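Local atomic coordinates of 2-methyl-3-hydroxypyridine-5-carboxylic acid oxygenase (Mesorhizobium loti, PDB entry 3ALJ), a protein that probably catalyses the FAD-dependent, oxygen-consuming ring opening of 2-methyl-3-hydroxypyridine-5-carboxylic acid. Residues A14-G19 with L151-D156; S92-N97 with N356-A361; K161-I166 with V283-D288. All blocks are in the same frame, centred on the assembly; numbering follows the deposited sequence. Where two conformers were deposited one is given.

In the fold
Contacts 1 and 3 show how neighbouring parallel strands of one mixed sheet can share a cofactor. Their centres lie 8 Å apart, and strand 151-154, the second partner of contact 1, is bonded along its other edge to strand 283-285 of contact 3: G154 N lies 2.7 Å from A284 O, probably hydrogen-bonded. D156 then passes the chain on to helix 161-166. Both contacts reach FAD, contact 1 at its adenosine half and contact 3 at a phosphate and the ribityl chain. Contact 2 belongs to the other sheet, across the centre of the chain, its centre 35 Å from that of contact 1; there the F358 side chain is about 10 Å from FAD.

Contact 1. Residues A14-G19 with L151-D156; sequences AEVAGG and LIVGAD. With FAD (flavin-adenine dinucleotide), chain B.
A14-A17 and L151-G154 run side by side as parallel strands, their axes 4.8 Å apart and 12° from alignment, E15 both giving and taking backbone bonds across the gap and A17 N giving one. E15 N donates to L151 O, V153 N to E15 O at 2.9 Å, and A17 N to V153 O at 2.8 Å. On one face of the sheet V16 and V153 point the same way, with V16 CG2 4.0 Å from V153 CB, and A14 CB meets L151 CD2. L151 CG stands anti to the backbone N (chi1 169°), which carries CD2 over to that alanine. L30 of helix 21-32 packs on A14 and L151. On the other face lies E15, whose carboxylate leads away to H40. Beyond the strands G18 CA comes 3.5 Å from A155 O and 3.3 Å from FAD O4B. A side chain on G18 would run into A155 O, so the first glycine of what appears to be a Rossmann-type GxGxxG turn has to be bare. D156 lays its CB 3.4 Å from FAD C5A, while S160 holds its OD1. The paired strands thus deliver a bare turn and an anchored acid to the adenosine.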
loop_
_atom_site.group_PDB
_atom_site.type_symbol
_atom_site.label_atom_id
_atom_site.label_comp_id
_atom_site.label_asym_id
_atom_site.label_seq_id
_atom_site.Cartn_x
_atom_site.Cartn_y
_atom_site.Cartn_z
ATOM N N ALA A 14 -9.867 -1.415 -22.094
ATOM C CA ALA A 14 -9.285 -2.168 -20.947
ATOM C C ALA A 14 -10.428 -2.423 -19.962
ATOM O O ALA A 14 -11.247 -1.579 -19.678
ATOM C CB ALA A 14 -8.236 -1.270 -20.329
ATOM N N GLU A 15 -10.325 -3.636 -19.397
ATOM C CA GLU A 15 -11.251 -3.998 -18.251
ATOM C C GLU A 15 -10.298 -4.271 -17.065
ATOM O O GLU A 15 -9.385 -5.093 -17.139
ATOM C CB GLU A 15 -12.047 -5.291 -18.622
ATOM C CG GLU A 15 -13.055 -5.048 -19.743
ATOM C CD GLU A 15 -14.285 -4.354 -19.275
ATOM O OE1 GLU A 15 -14.396 -4.038 -18.073
ATOM O OE2 GLU A 15 -15.172 -4.102 -20.089
ATOM N N VAL A 16 -10.552 -3.552 -15.960
ATOM C CA VAL A 16 -9.725 -3.611 -14.768
ATOM C C VAL A 16 -10.545 -4.260 -13.690
ATOM O O VAL A 16 -11.724 -3.820 -13.411
ATOM C CB VAL A 16 -9.322 -2.195 -14.366
ATOM C CG1 VAL A 16 -8.509 -2.224 -13.046
ATOM C CG2 VAL A 16 -8.564 -1.478 -15.455
ATOM N N ALA A 17 -10.043 -5.327 -13.097
ATOM C CA ALA A 17 -10.651 -5.931 -11.910
ATOM C C ALA A 17 -9.965 -5.413 -10.651
ATOM O O ALA A 17 -8.761 -5.697 -10.447
ATOM C CB ALA A 17 -10.392 -7.482 -12.074
ATOM N N GLY A 18 -10.786 -4.803 -9.781
ATOM C CA GLY A 18 -10.294 -4.318 -8.453
ATOM C C GLY A 18 -10.208 -2.834 -8.409
ATOM O O GLY A 18 -9.611 -2.181 -9.270
ATOM N N GLY A 19 -10.794 -2.288 -7.383
ATOM C CA GLY A 19 -10.787 -0.795 -7.160
ATOM C C GLY A 19 -9.948 -0.357 -6.019
ATOM O O GLY A 19 -10.298 0.574 -5.325
ATOM N N LEU A 151 -7.178 -5.428 -23.201
ATOM C CA LEU A 151 -6.260 -5.620 -22.008
ATOM C C LEU A 151 -7.172 -5.895 -20.858
ATOM O O LEU A 151 -8.233 -5.285 -20.700
ATOM C CB LEU A 151 -5.530 -4.270 -21.763
ATOM C CG LEU A 151 -4.739 -4.174 -20.421
ATOM C CD1 LEU A 151 -3.487 -5.060 -20.510
ATOM C CD2 LEU A 151 -4.462 -2.700 -20.167
ATOM N N ILE A 152 -6.712 -6.876 -20.105
ATOM C CA ILE A 152 -7.383 -7.218 -18.810
ATOM C C ILE A 152 -6.394 -6.960 -17.672
ATOM O O ILE A 152 -5.275 -7.507 -17.732
ATOM C CB ILE A 152 -7.801 -8.678 -18.774
ATOM C CG1 ILE A 152 -8.747 -8.981 -19.966
ATOM C CG2 ILE A 152 -8.408 -9.043 -17.399
ATOM C CD1 ILE A 152 -9.274 -10.354 -19.814
ATOM N N VAL A 153 -6.723 -6.134 -16.673
ATOM C CA VAL A 153 -5.857 -5.869 -15.552
ATOM C C VAL A 153 -6.408 -6.605 -14.326
ATOM O O VAL A 153 -7.484 -6.256 -13.839
ATOM C CB VAL A 153 -5.761 -4.360 -15.315
ATOM C CG1 VAL A 153 -4.825 -4.091 -14.118
ATOM C CG2 VAL A 153 -5.130 -3.620 -16.599
ATOM N N GLY A 154 -5.610 -7.521 -13.823
ATOM C CA GLY A 154 -5.948 -8.214 -12.563
ATOM C C GLY A 154 -5.337 -7.428 -11.416
ATOM O O GLY A 154 -4.214 -7.634 -11.065
ATOM N N ALA A 155 -6.110 -6.490 -10.893
ATOM C CA ALA A 155 -5.669 -5.644 -9.704
ATOM C C ALA A 155 -6.616 -6.009 -8.555
ATOM O O ALA A 155 -7.006 -5.136 -7.759
ATOM C CB ALA A 155 -5.867 -4.158 -10.125
ATOM N N ASP A 156 -6.871 -7.318 -8.436
ATOM C CA ASP A 156 -7.856 -7.808 -7.454
ATOM C C ASP A 156 -7.327 -8.414 -6.230
ATOM O O ASP A 156 -7.967 -9.271 -5.616
ATOM C CB ASP A 156 -8.909 -8.695 -8.254
ATOM C CG ASP A 156 -8.276 -9.748 -9.116
ATOM O OD1 ASP A 156 -7.131 -9.659 -9.643
ATOM O OD2 ASP A 156 -9.002 -10.808 -9.354
HETATM P PA FAD B . -6.082 -4.018 -2.603
HETATM O O1A FAD B . -5.771 -2.709 -1.948
HETATM O O2A FAD B . -6.271 -5.175 -1.808
HETATM O O5B FAD B . -7.370 -3.758 -3.495
HETATM C C5B FAD B . -7.988 -4.843 -4.263
HETATM C C4B FAD B . -9.393 -4.317 -4.472
HETATM O O4B FAD B . -9.971 -5.369 -5.319
HETATM C C3B FAD B . -10.251 -4.281 -3.261
HETATM O O3B FAD B . -11.021 -3.063 -3.203
HETATM C C2B FAD B . -11.110 -5.593 -3.375
HETATM O O2B FAD B . -12.401 -5.484 -2.750
HETATM C C1B FAD B . -11.335 -5.722 -4.846
HETATM N N9A FAD B . -11.450 -7.067 -5.310
HETATM C C8A FAD B . -10.915 -8.227 -4.796
HETATM N N7A FAD B . -11.192 -9.283 -5.576
HETATM C C5A FAD B . -11.945 -8.789 -6.630
HETATM C C6A FAD B . -12.439 -9.382 -7.789
HETATM N N6A FAD B . -12.286 -10.731 -8.006
HETATM N N1A FAD B . -13.097 -8.585 -8.634
HETATM C C2A FAD B . -13.294 -7.280 -8.411
HETATM N N3A FAD B . -12.804 -6.625 -7.318
HETATM C C4A FAD B . -12.103 -7.415 -6.458
HETATM N N1 FAD B . 1.801 -0.088 1.407
HETATM C C2 FAD B . 2.359 1.105 1.302
HETATM O O2 FAD B . 2.695 1.605 0.216
HETATM N N3 FAD B . 2.611 1.856 2.450
HETATM C C4 FAD B . 2.249 1.399 3.718
HETATM O O4 FAD B . 2.361 2.197 4.722
HETATM C C4X FAD B . 1.685 0.138 3.794
HETATM N N5 FAD B . 1.401 -0.431 5.083
HETATM C C5X FAD B . 0.902 -1.719 5.153
HETATM C C6 FAD B . 0.711 -2.346 6.396
HETATM C C7 FAD B . 0.155 -3.597 6.470
HETATM C C7M FAD B . -0.057 -4.252 7.866
HETATM C C8 FAD B . -0.159 -4.293 5.322
HETATM C C8M FAD B . -0.751 -5.720 5.362
HETATM C C9 FAD B . 0.031 -3.684 4.074
HETATM C C9A FAD B . 0.611 -2.395 3.974
HETATM N N10 FAD B . 0.862 -1.754 2.683
HETATM C C10 FAD B . 1.431 -0.537 2.626
HETATM C "C1'" FAD B . 0.553 -2.541 1.396
HETATM C "C2'" FAD B . -0.775 -2.060 0.827
HETATM O "O2'" FAD B . -1.804 -2.213 1.828
HETATM C "C3'" FAD B . -1.182 -2.968 -0.348
HETATM O "O3'" FAD B . 0.062 -3.364 -1.039
HETATM C "C4'" FAD B . -2.017 -2.309 -1.366
HETATM O "O4'" FAD B . -3.269 -1.949 -0.716
HETATM C "C5'" FAD B . -2.366 -3.232 -2.488
HETATM O "O5'" FAD B . -3.195 -2.533 -3.411
HETATM P P FAD B . -3.950 -3.404 -4.493
HETATM O O1P FAD B . -4.765 -2.446 -5.252
HETATM O O2P FAD B . -3.023 -4.323 -5.227
HETATM O O3P FAD B . -4.894 -4.394 -3.630
#

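Contact 2. Residues S92-N97 with N356-A361; sequences SKETFN and NMFTPA
The edge strand 89-94 of the seven-stranded mixed sheet is joined here to the loop between helices 321-349 and 364-367, a loop that makes an inverse gamma turn centred on F358. It illustrates how one buried carboxylate can organise an irregular chain. E94 points toward the loop, CG anti to its carbonyl carbon (chi1 -68°) and the chain extended beyond, which brings OE2 to the backbone of the turn: F358 N donates at 3.0 Å to E94 OE2, which accepts through its syn lone pair. Two waters complete the grip. One donates a hydrogen bond to E94 OE1 and accepts one from M357 N; the other donates to both E94 OE2 and F358 O. The acid is therefore tied to F358 N directly, and to M357 N and F358 O through water, which would probably favour its charged form. At the near end S92 OG receives a weak bond from N356 N, and the amide of N356 lies against S92 CB, while N356 OD1 accepts a hydrogen bond from a water held by K93 N.

Beside the carboxylate the rings of F96 and F358 form an offset edge-to-face pair, centroids 5.4 Å apart and planes at 75°, the edge of F96 turned to the face of F358. E94 OE1 lies at the rim of the F358 ring, near its plane. Y82, W56 and W101 extend this aromatic cluster between sheet and loop. The two phenylalanines meet most closely where F96 CE1 touches F358 CB, at 3.5 Å.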
loop_
_atom_site.group_PDB
_atom_site.type_symbol
_atom_site.label_atom_id
_atom_site.label_comp_id
_atom_site.label_asym_id
_atom_site.label_seq_id
_atom_site.Cartn_x
_atom_site.Cartn_y
_atom_site.Cartn_z
ATOM N N SER A 92 17.405 6.686 16.686
ATOM C CA SER A 92 17.769 7.306 15.428
ATOM C C SER A 92 16.664 8.344 15.062
ATOM O O SER A 92 15.490 8.217 15.471
ATOM C CB SER A 92 17.858 6.264 14.267
ATOM O OG SER A 92 16.653 5.526 14.034
ATOM N N LYS A 93 17.084 9.294 14.190
ATOM C CA LYS A 93 16.207 10.235 13.535
ATOM C C LYS A 93 16.650 10.390 12.122
ATOM O O LYS A 93 17.860 10.658 11.859
ATOM C CB LYS A 93 16.318 11.642 14.258
ATOM C CG LYS A 93 15.479 11.617 15.606
ATOM C CD LYS A 93 15.601 13.017 16.252
ATOM C CE LYS A 93 14.724 13.038 17.472
ATOM N NZ LYS A 93 14.896 14.386 18.179
ATOM N N GLU A 94 15.716 10.048 11.225
ATOM C CA GLU A 94 16.154 9.941 9.792
ATOM C C GLU A 94 15.261 10.825 8.954
ATOM O O GLU A 94 14.016 10.874 9.109
ATOM C CB GLU A 94 15.970 8.452 9.317
ATOM C CG GLU A 94 16.929 7.514 10.019
ATOM C CD GLU A 94 16.587 6.055 9.736
ATOM O OE1 GLU A 94 15.800 5.464 10.467
ATOM O OE2 GLU A 94 17.177 5.508 8.789
ATOM N N THR A 95 15.878 11.529 7.981
ATOM C CA THR A 95 15.125 12.411 7.055
ATOM C C THR A 95 15.494 12.117 5.612
ATOM O O THR A 95 14.982 12.806 4.713
ATOM C CB THR A 95 15.299 13.902 7.388
ATOM O OG1 THR A 95 16.675 14.211 7.242
ATOM C CG2 THR A 95 14.766 14.241 8.758
ATOM N N PHE A 96 16.377 11.163 5.311
ATOM C CA PHE A 96 16.528 10.642 3.924
ATOM C C PHE A 96 17.034 11.633 2.911
ATOM O O PHE A 96 16.690 11.574 1.753
ATOM C CB PHE A 96 15.143 10.081 3.413
ATOM C CG PHE A 96 14.278 9.400 4.527
ATOM C CD1 PHE A 96 14.812 8.326 5.237
ATOM C CD2 PHE A 96 12.989 9.794 4.789
ATOM C CE1 PHE A 96 14.066 7.675 6.226
ATOM C CE2 PHE A 96 12.208 9.142 5.755
ATOM C CZ PHE A 96 12.753 8.092 6.453
ATOM N N ASN A 97 17.817 12.592 3.401
ATOM C CA ASN A 97 18.404 13.624 2.520
ATOM C C ASN A 97 17.359 14.230 1.589
ATOM O O ASN A 97 17.563 14.393 0.390
ATOM C CB ASN A 97 19.595 13.130 1.770
ATOM C CG ASN A 97 20.428 14.386 1.212
ATOM O OD1 ASN A 97 20.421 15.545 1.810
ATOM N ND2 ASN A 97 21.058 14.183 0.047
ATOM N N ASN A 356 18.252 3.780 12.097
ATOM C CA ASN A 356 19.231 4.018 11.006
ATOM C C ASN A 356 19.272 2.979 9.916
ATOM O O ASN A 356 20.317 2.768 9.233
ATOM C CB ASN A 356 20.667 4.291 11.576
ATOM C CG ASN A 356 20.777 5.585 12.276
ATOM O OD1 ASN A 356 20.280 6.610 11.775
ATOM N ND2 ASN A 356 21.334 5.516 13.510
ATOM N N MET A 357 18.135 2.326 9.717
ATOM C CA MET A 357 18.044 1.270 8.688
ATOM C C MET A 357 17.407 1.622 7.366
ATOM O O MET A 357 17.342 0.822 6.463
ATOM C CB MET A 357 17.433 -0.055 9.269
ATOM C CG MET A 357 18.188 -0.644 10.456
ATOM S SD MET A 357 19.828 -1.167 9.954
ATOM C CE MET A 357 19.345 -2.587 9.028
ATOM N N PHE A 358 17.075 2.926 7.226
ATOM C CA PHE A 358 16.647 3.339 5.895
ATOM C C PHE A 358 17.902 3.754 5.128
ATOM O O PHE A 358 18.206 4.953 4.905
ATOM C CB PHE A 358 15.646 4.517 6.001
ATOM C CG PHE A 358 14.262 4.015 6.368
ATOM C CD1 PHE A 358 13.482 3.381 5.382
ATOM C CD2 PHE A 358 13.821 4.116 7.707
ATOM C CE1 PHE A 358 12.208 2.825 5.751
ATOM C CE2 PHE A 358 12.519 3.587 8.014
ATOM C CZ PHE A 358 11.805 2.946 7.061
ATOM N N THR A 359 18.688 2.726 4.789
ATOM C CA THR A 359 19.959 2.896 4.078
ATOM C C THR A 359 19.664 3.136 2.614
ATOM O O THR A 359 18.489 3.051 2.134
ATOM C CB THR A 359 20.715 1.529 4.113
ATOM O OG1 THR A 359 19.823 0.525 3.517
ATOM C CG2 THR A 359 21.035 1.040 5.551
ATOM N N PRO A 360 20.709 3.436 1.823
ATOM C CA PRO A 360 20.461 3.536 0.446
ATOM C C PRO A 360 19.798 2.396 -0.236
ATOM O O PRO A 360 18.884 2.537 -1.037
ATOM C CB PRO A 360 21.886 3.847 -0.140
ATOM C CG PRO A 360 22.518 4.648 0.968
ATOM C CD PRO A 360 22.041 3.909 2.237
ATOM N N ALA A 361 20.184 1.173 0.179
ATOM C CA ALA A 361 19.511 0.040 -0.363
ATOM C C ALA A 361 18.018 -0.127 -0.001
ATOM O O ALA A 361 17.222 -0.511 -0.821
ATOM C CB ALA A 361 20.396 -1.231 -0.001
HETATM O O HOH W 1 19.955 9.112 13.668
HETATM O O HOH W 2 15.518 2.782 10.690
HETATM O O HOH W 3 18.565 6.715 6.984
#

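Contact 3. Residues K161-I166 with V283-D288; sequences KVRDSI and VALVGD. With FAD (flavin-adenine dinucleotide), chain B.
V162 and V283 run past one another head to tail, V162 CG1 lying 3.7 Å from V283 CG1, and the same methyl passes L285 CD2 in a like manner. With CG1 anti to its backbone N (chi1 169°), V162 sets this one methyl between two strand residues. One turn on, the ends of I166 and V283 meet, I166 CD1 to V283 CG2 at 3.9 Å. R163 instead lies athwart L285, its CG resting 3.7 Å from L285 CD1. The arginine bends at chi3, and its guanidinium grips D164 side-on: R163 NE meets D164 OD1 at 2.9 Å and NH2 meets OD2, both from above the carboxylate plane but within the guanidinium plane. V158 O and A289 O accept further hydrogen bonds from it. Replacing this arginine by an alanine is likely to leave D164 without its charged mate, those carbonyls without this donor and L285 CD1 with less cover. Past the strand, a side chain at G287 would run into FAD O2P; D288 N donates to that oxygen, FAD O2P, at 2.8 Å, and FAD O3' to D288 OD1. G287 and D288 thus fit the Gly-Asp (GD) motif, which, as in flavoprotein hydroxylases, holds a phosphate oxygen and the ribityl O3'.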
loop_
_atom_site.group_PDB
_atom_site.type_symbol
_atom_site.label_atom_id
_atom_site.label_comp_id
_atom_site.label_asym_id
_atom_site.label_seq_id
_atom_site.Cartn_x
_atom_site.Cartn_y
_atom_site.Cartn_z
ATOM N N LYS A 161 -8.777 -13.486 -8.327
ATOM C CA LYS A 161 -9.412 -14.514 -9.156
ATOM C C LYS A 161 -9.036 -14.401 -10.590
ATOM O O LYS A 161 -9.085 -15.410 -11.323
ATOM C CB LYS A 161 -10.971 -14.468 -8.964
ATOM C CG LYS A 161 -11.410 -15.103 -7.598
ATOM C CD LYS A 161 -12.962 -15.042 -7.450
ATOM C CE LYS A 161 -13.303 -15.608 -6.101
ATOM N NZ LYS A 161 -14.797 -15.652 -6.106
ATOM N N VAL A 162 -8.665 -13.200 -11.068
ATOM C CA VAL A 162 -8.093 -13.129 -12.371
ATOM C C VAL A 162 -6.842 -14.036 -12.418
ATOM O O VAL A 162 -6.677 -14.833 -13.375
ATOM C CB VAL A 162 -7.789 -11.635 -12.736
ATOM C CG1 VAL A 162 -6.915 -11.506 -14.027
ATOM C CG2 VAL A 162 -9.106 -10.789 -12.795
ATOM N N ARG A 163 -5.954 -13.954 -11.413
ATOM C CA ARG A 163 -4.809 -14.798 -11.365
ATOM C C ARG A 163 -5.176 -16.273 -11.190
ATOM O O ARG A 163 -4.731 -17.099 -12.018
ATOM C CB ARG A 163 -4.023 -14.381 -10.121
ATOM C CG ARG A 163 -2.747 -15.250 -9.869
ATOM C CD ARG A 163 -2.171 -14.969 -8.507
ATOM N NE ARG A 163 -3.091 -15.352 -7.441
ATOM C CZ ARG A 163 -3.254 -14.747 -6.291
ATOM N NH1 ARG A 163 -2.609 -13.653 -5.944
ATOM N NH2 ARG A 163 -4.098 -15.307 -5.430
ATOM N N ASP A 164 -6.049 -16.567 -10.226
ATOM C CA ASP A 164 -6.195 -18.007 -9.942
ATOM C C ASP A 164 -7.098 -18.700 -10.949
ATOM O O ASP A 164 -6.976 -19.959 -11.071
ATOM C CB ASP A 164 -6.683 -18.153 -8.532
ATOM C CG ASP A 164 -5.527 -17.821 -7.487
ATOM O OD1 ASP A 164 -4.338 -17.879 -7.882
ATOM O OD2 ASP A 164 -5.872 -17.598 -6.346
ATOM N N SER A 165 -7.949 -17.976 -11.651
ATOM C CA SER A 165 -8.724 -18.694 -12.755
ATOM C C SER A 165 -7.877 -19.105 -13.870
ATOM O O SER A 165 -8.146 -20.161 -14.501
ATOM C CB SER A 165 -9.828 -17.770 -13.307
ATOM O OG SER A 165 -9.291 -16.596 -13.924
ATOM N N ILE A 166 -6.795 -18.409 -14.143
ATOM C CA ILE A 166 -5.858 -18.758 -15.190
ATOM C C ILE A 166 -4.839 -19.752 -14.669
ATOM O O ILE A 166 -4.465 -20.714 -15.433
ATOM C CB ILE A 166 -5.155 -17.448 -15.716
ATOM C CG1 ILE A 166 -6.178 -16.614 -16.413
ATOM C CG2 ILE A 166 -3.903 -17.776 -16.617
ATOM C CD1 ILE A 166 -5.721 -15.188 -16.776
ATOM N N VAL A 283 -3.579 -10.434 -20.377
ATOM C CA VAL A 283 -3.843 -10.233 -18.909
ATOM C C VAL A 283 -2.545 -9.833 -18.222
ATOM O O VAL A 283 -1.514 -10.471 -18.326
ATOM C CB VAL A 283 -4.316 -11.563 -18.318
ATOM C CG1 VAL A 283 -4.444 -11.418 -16.774
ATOM C CG2 VAL A 283 -5.735 -11.939 -18.927
ATOM N N ALA A 284 -2.629 -8.730 -17.414
ATOM C CA ALA A 284 -1.500 -8.320 -16.524
ATOM C C ALA A 284 -2.012 -8.304 -15.129
ATOM O O ALA A 284 -3.101 -7.738 -14.828
ATOM C CB ALA A 284 -1.064 -6.959 -16.864
ATOM N N LEU A 285 -1.209 -8.900 -14.265
ATOM C CA LEU A 285 -1.497 -8.907 -12.777
ATOM C C LEU A 285 -0.699 -7.761 -12.145
ATOM O O LEU A 285 0.517 -7.679 -12.341
ATOM C CB LEU A 285 -1.030 -10.220 -12.163
ATOM C CG LEU A 285 -1.738 -11.435 -12.843
ATOM C CD1 LEU A 285 -1.224 -12.693 -12.123
ATOM C CD2 LEU A 285 -3.279 -11.374 -12.774
ATOM N N VAL A 286 -1.365 -6.929 -11.355
ATOM C CA VAL A 286 -0.738 -5.658 -10.788
ATOM C C VAL A 286 -1.008 -5.631 -9.318
ATOM O O VAL A 286 -2.177 -5.845 -8.932
ATOM C CB VAL A 286 -1.317 -4.363 -11.443
ATOM C CG1 VAL A 286 -1.012 -4.387 -13.026
ATOM C CG2 VAL A 286 -2.788 -3.952 -10.987
ATOM N N GLY A 287 -0.053 -5.250 -8.485
ATOM C CA GLY A 287 -0.372 -5.011 -7.094
ATOM C C GLY A 287 -0.283 -6.282 -6.273
ATOM O O GLY A 287 0.531 -7.163 -6.600
ATOM N N ASP A 288 -1.067 -6.342 -5.194
ATOM C CA ASP A 288 -0.968 -7.491 -4.316
ATOM C C ASP A 288 -1.386 -8.846 -5.052
ATOM O O ASP A 288 -1.019 -9.928 -4.546
ATOM C CB ASP A 288 -1.943 -7.316 -3.143
ATOM C CG ASP A 288 -1.356 -6.454 -1.996
ATOM O OD1 ASP A 288 -0.271 -5.880 -2.166
ATOM O OD2 ASP A 288 -2.043 -6.420 -0.953
HETATM P PA FAD B . -6.082 -4.018 -2.603
HETATM O O1A FAD B . -5.771 -2.709 -1.948
HETATM O O2A FAD B . -6.271 -5.175 -1.808
HETATM O O5B FAD B . -7.370 -3.758 -3.495
HETATM C C5B FAD B . -7.988 -4.843 -4.263
HETATM C C4B FAD B . -9.393 -4.317 -4.472
HETATM O O4B FAD B . -9.971 -5.369 -5.319
HETATM C C3B FAD B . -10.251 -4.281 -3.261
HETATM O O3B FAD B . -11.021 -3.063 -3.203
HETATM C C2B FAD B . -11.110 -5.593 -3.375
HETATM O O2B FAD B . -12.401 -5.484 -2.750
HETATM C C1B FAD B . -11.335 -5.722 -4.846
HETATM N N9A FAD B . -11.450 -7.067 -5.310
HETATM C C8A FAD B . -10.915 -8.227 -4.796
HETATM N N7A FAD B . -11.192 -9.283 -5.576
HETATM C C5A FAD B . -11.945 -8.789 -6.630
HETATM C C6A FAD B . -12.439 -9.382 -7.789
HETATM N N6A FAD B . -12.286 -10.731 -8.006
HETATM N N1A FAD B . -13.097 -8.585 -8.634
HETATM C C2A FAD B . -13.294 -7.280 -8.411
HETATM N N3A FAD B . -12.804 -6.625 -7.318
HETATM C C4A FAD B . -12.103 -7.415 -6.458
HETATM N N1 FAD B . 1.801 -0.088 1.407
HETATM C C2 FAD B . 2.359 1.105 1.302
HETATM O O2 FAD B . 2.695 1.605 0.216
HETATM N N3 FAD B . 2.611 1.856 2.450
HETATM C C4 FAD B . 2.249 1.399 3.718
HETATM O O4 FAD B . 2.361 2.197 4.722
HETATM C C4X FAD B . 1.685 0.138 3.794
HETATM N N5 FAD B . 1.401 -0.431 5.083
HETATM C C5X FAD B . 0.902 -1.719 5.153
HETATM C C6 FAD B . 0.711 -2.346 6.396
HETATM C C7 FAD B . 0.155 -3.597 6.470
HETATM C C7M FAD B . -0.057 -4.252 7.866
HETATM C C8 FAD B . -0.159 -4.293 5.322
HETATM C C8M FAD B . -0.751 -5.720 5.362
HETATM C C9 FAD B . 0.031 -3.684 4.074
HETATM C C9A FAD B . 0.611 -2.395 3.974
HETATM N N10 FAD B . 0.862 -1.754 2.683
HETATM C C10 FAD B . 1.431 -0.537 2.626
HETATM C "C1'" FAD B . 0.553 -2.541 1.396
HETATM C "C2'" FAD B . -0.775 -2.060 0.827
HETATM O "O2'" FAD B . -1.804 -2.213 1.828
HETATM C "C3'" FAD B . -1.182 -2.968 -0.348
HETATM O "O3'" FAD B . 0.062 -3.364 -1.039
HETATM C "C4'" FAD B . -2.017 -2.309 -1.366
HETATM O "O4'" FAD B . -3.269 -1.949 -0.716
HETATM C "C5'" FAD B . -2.366 -3.232 -2.488
HETATM O "O5'" FAD B . -3.195 -2.533 -3.411
HETATM P P FAD B . -3.950 -3.404 -4.493
HETATM O O1P FAD B . -4.765 -2.446 -5.252
HETATM O O2P FAD B . -3.023 -4.323 -5.227
HETATM O O3P FAD B . -4.894 -4.394 -3.630
#